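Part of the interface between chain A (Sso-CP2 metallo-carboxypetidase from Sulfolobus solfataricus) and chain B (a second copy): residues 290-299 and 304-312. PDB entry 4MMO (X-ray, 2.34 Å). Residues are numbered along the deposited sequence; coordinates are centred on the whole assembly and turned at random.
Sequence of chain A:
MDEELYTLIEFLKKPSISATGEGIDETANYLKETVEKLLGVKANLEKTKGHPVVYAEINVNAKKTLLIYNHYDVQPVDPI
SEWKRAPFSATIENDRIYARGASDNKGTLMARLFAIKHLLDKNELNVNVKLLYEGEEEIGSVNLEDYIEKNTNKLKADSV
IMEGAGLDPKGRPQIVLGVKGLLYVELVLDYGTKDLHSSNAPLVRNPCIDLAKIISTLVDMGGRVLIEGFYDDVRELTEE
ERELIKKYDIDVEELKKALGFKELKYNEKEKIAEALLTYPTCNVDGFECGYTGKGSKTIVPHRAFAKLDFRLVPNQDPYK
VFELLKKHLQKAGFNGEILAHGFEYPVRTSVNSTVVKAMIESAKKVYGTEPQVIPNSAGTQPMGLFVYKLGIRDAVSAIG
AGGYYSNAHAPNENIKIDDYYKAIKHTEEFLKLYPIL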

# COMPACT_ATOMS: atom_id res chain seq x y z
N GLY A 290 7.54 1.99 0.84
CA GLY A 290 8.62 1.47 0.04
C GLY A 290 8.21 1.09 -1.37
O GLY A 290 7.22 1.59 -1.90
N TYR A 291 8.99 0.19 -1.97
CA TYR A 291 8.84 -0.14 -3.38
C TYR A 291 7.74 -1.16 -3.64
O TYR A 291 7.69 -2.22 -3.02
CB TYR A 291 10.16 -0.67 -3.93
CG TYR A 291 10.04 -1.22 -5.33
CD1 TYR A 291 9.95 -0.37 -6.42
CD2 TYR A 291 10.03 -2.59 -5.57
CE1 TYR A 291 9.85 -0.86 -7.71
CE2 TYR A 291 9.93 -3.09 -6.85
CZ TYR A 291 9.84 -2.22 -7.92
OH TYR A 291 9.74 -2.72 -9.20
N THR A 292 6.87 -0.82 -4.59
CA THR A 292 5.85 -1.72 -5.09
C THR A 292 6.05 -1.91 -6.59
O THR A 292 6.60 -1.03 -7.26
CB THR A 292 4.43 -1.17 -4.84
N GLY A 293 5.63 -3.06 -7.10
CA GLY A 293 5.74 -3.36 -8.52
C GLY A 293 6.51 -4.64 -8.78
O GLY A 293 6.92 -5.33 -7.85
N LYS A 294 6.69 -4.96 -10.06
CA LYS A 294 7.33 -6.21 -10.46
C LYS A 294 8.82 -6.21 -10.14
O LYS A 294 9.48 -5.18 -10.21
CB LYS A 294 7.12 -6.45 -11.95
N GLY A 295 9.33 -7.38 -9.79
CA GLY A 295 10.75 -7.56 -9.55
C GLY A 295 11.19 -7.08 -8.18
O GLY A 295 10.37 -6.63 -7.38
N SER A 296 12.49 -7.18 -7.92
CA SER A 296 13.05 -6.83 -6.63
C SER A 296 13.84 -5.52 -6.67
O SER A 296 14.75 -5.35 -7.48
CB SER A 296 13.98 -7.95 -6.15
N LYS A 297 13.48 -4.61 -5.78
CA LYS A 297 14.27 -3.42 -5.51
C LYS A 297 14.51 -3.37 -4.01
O LYS A 297 13.57 -3.43 -3.22
CB LYS A 297 13.54 -2.16 -5.96
CG LYS A 297 14.13 -0.87 -5.44
CD LYS A 297 13.33 0.34 -5.89
CE LYS A 297 14.14 1.62 -5.80
NZ LYS A 297 13.34 2.79 -6.24
N THR A 298 15.77 -3.26 -3.62
CA THR A 298 16.15 -3.37 -2.21
C THR A 298 16.47 -2.01 -1.59
O THR A 298 17.45 -1.36 -1.94
CB THR A 298 17.33 -4.36 -2.03
OG1 THR A 298 17.79 -4.32 -0.68
CG2 THR A 298 18.48 -4.02 -2.98
N ILE A 299 15.62 -1.59 -0.66
CA ILE A 299 15.78 -0.30 -0.01
C ILE A 299 15.24 -0.28 1.42
O ILE A 299 14.42 -1.12 1.79
CB ILE A 299 15.02 0.82 -0.77
CG1 ILE A 299 13.57 0.39 -1.04
CG2 ILE A 299 15.72 1.15 -2.07
CD1 ILE A 299 12.63 1.55 -1.30
N ALA B 304 -3.02 -8.07 -0.08
CA ALA B 304 -1.91 -7.35 0.52
C ALA B 304 -0.60 -8.07 0.19
O ALA B 304 -0.57 -9.29 0.10
CB ALA B 304 -2.08 -7.27 2.03
N PHE B 305 0.47 -7.31 -0.01
CA PHE B 305 1.78 -7.93 -0.15
C PHE B 305 2.91 -7.11 0.45
O PHE B 305 2.78 -5.91 0.68
CB PHE B 305 2.09 -8.27 -1.61
CG PHE B 305 2.21 -7.07 -2.50
CD1 PHE B 305 3.43 -6.45 -2.70
CD2 PHE B 305 1.10 -6.57 -3.16
CE1 PHE B 305 3.55 -5.36 -3.54
CE2 PHE B 305 1.20 -5.48 -4.00
CZ PHE B 305 2.43 -4.87 -4.19
N ALA B 306 4.02 -7.79 0.71
CA ALA B 306 5.18 -7.18 1.30
C ALA B 306 6.43 -7.83 0.75
O ALA B 306 6.44 -9.04 0.51
CB ALA B 306 5.13 -7.32 2.81
N LYS B 307 7.47 -7.03 0.56
CA LYS B 307 8.75 -7.53 0.07
C LYS B 307 9.79 -7.45 1.18
O LYS B 307 9.90 -6.44 1.87
CB LYS B 307 9.21 -6.74 -1.15
CG LYS B 307 8.38 -7.02 -2.40
CD LYS B 307 8.56 -5.95 -3.46
CE LYS B 307 7.64 -6.17 -4.66
NZ LYS B 307 8.21 -7.12 -5.65
N LEU B 308 10.54 -8.54 1.35
CA LEU B 308 11.57 -8.63 2.38
C LEU B 308 12.91 -8.97 1.74
O LEU B 308 12.96 -9.67 0.73
CB LEU B 308 11.21 -9.72 3.39
CG LEU B 308 9.87 -9.61 4.12
CD1 LEU B 308 9.55 -10.92 4.83
CD2 LEU B 308 9.91 -8.48 5.12
N ASP B 309 13.99 -8.46 2.33
CA ASP B 309 15.32 -8.92 1.96
C ASP B 309 16.10 -9.20 3.24
O ASP B 309 16.04 -8.43 4.20
CB ASP B 309 16.05 -7.90 1.08
CG ASP B 309 16.58 -6.71 1.85
OD1 ASP B 309 15.77 -5.83 2.21
OD2 ASP B 309 17.81 -6.64 2.09
N PHE B 310 16.78 -10.35 3.26
CA PHE B 310 17.64 -10.72 4.38
C PHE B 310 19.10 -10.63 3.94
O PHE B 310 19.50 -11.28 2.97
CB PHE B 310 17.36 -12.16 4.83
CG PHE B 310 15.96 -12.39 5.34
CD1 PHE B 310 14.92 -12.63 4.46
CD2 PHE B 310 15.71 -12.41 6.70
CE1 PHE B 310 13.63 -12.86 4.94
CE2 PHE B 310 14.43 -12.64 7.18
CZ PHE B 310 13.39 -12.86 6.30
N ARG B 311 19.89 -9.82 4.64
CA ARG B 311 21.32 -9.79 4.43
C ARG B 311 21.95 -10.81 5.35
O ARG B 311 21.74 -10.77 6.56
CB ARG B 311 21.89 -8.39 4.71
CG ARG B 311 21.26 -7.30 3.88
CD ARG B 311 21.50 -7.53 2.40
NE ARG B 311 20.83 -6.52 1.58
CZ ARG B 311 21.24 -6.13 0.38
NH1 ARG B 311 22.34 -6.63 -0.16
NH2 ARG B 311 20.54 -5.21 -0.28
N LEU B 312 22.71 -11.74 4.77
CA LEU B 312 23.26 -12.85 5.53
C LEU B 312 24.77 -12.72 5.72
O LEU B 312 25.47 -12.14 4.88
CB LEU B 312 22.93 -14.17 4.83
CG LEU B 312 21.46 -14.38 4.44
CD1 LEU B 312 21.29 -15.71 3.71
CD2 LEU B 312 20.55 -14.33 5.67

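A loop of chain A lies alongside a chain B strand, and the strand's side chains reach out to it; together the two stretches bury 316 Å². Tyr291(A), with chi1 in t, leaves along a sideways CA-to-CB bond, but its ring comes nearer the strand: CD2 lies 4.2 Å from CD of Lys307(B), so the aromatic ring packs on the aliphatic part of the lysine. Its hydroxyl turns back into the loop, where OH donates to O of Lys294(A) at 2.7 Å, bracing the turn. Thr292(A), poorly ordered and modelled only to CB, sets that atom 4.3 Å from CZ of Phe305(B), at the ring's edge. Next come two glycines whose carbonyls do the work. Lys307(B) NZ donates to O of Gly293(A) at 3.1 Å and to O of Gly295(A) at 2.8 Å; a long, flexible chain ending in a charged amine suits this double grip. The positive phi of both residues, 124° and 80°, is readily adopted by glycine. Farther along, Thr298(A) points toward the strand, and its OG1 accepts a hydrogen bond from NH2 of Arg311(B) at 2.9 Å, though OG1 is less surely placed. Arg311(B) is steadied by a salt bridge from its NE to OD2 of Asp309(B), 3.1 Å.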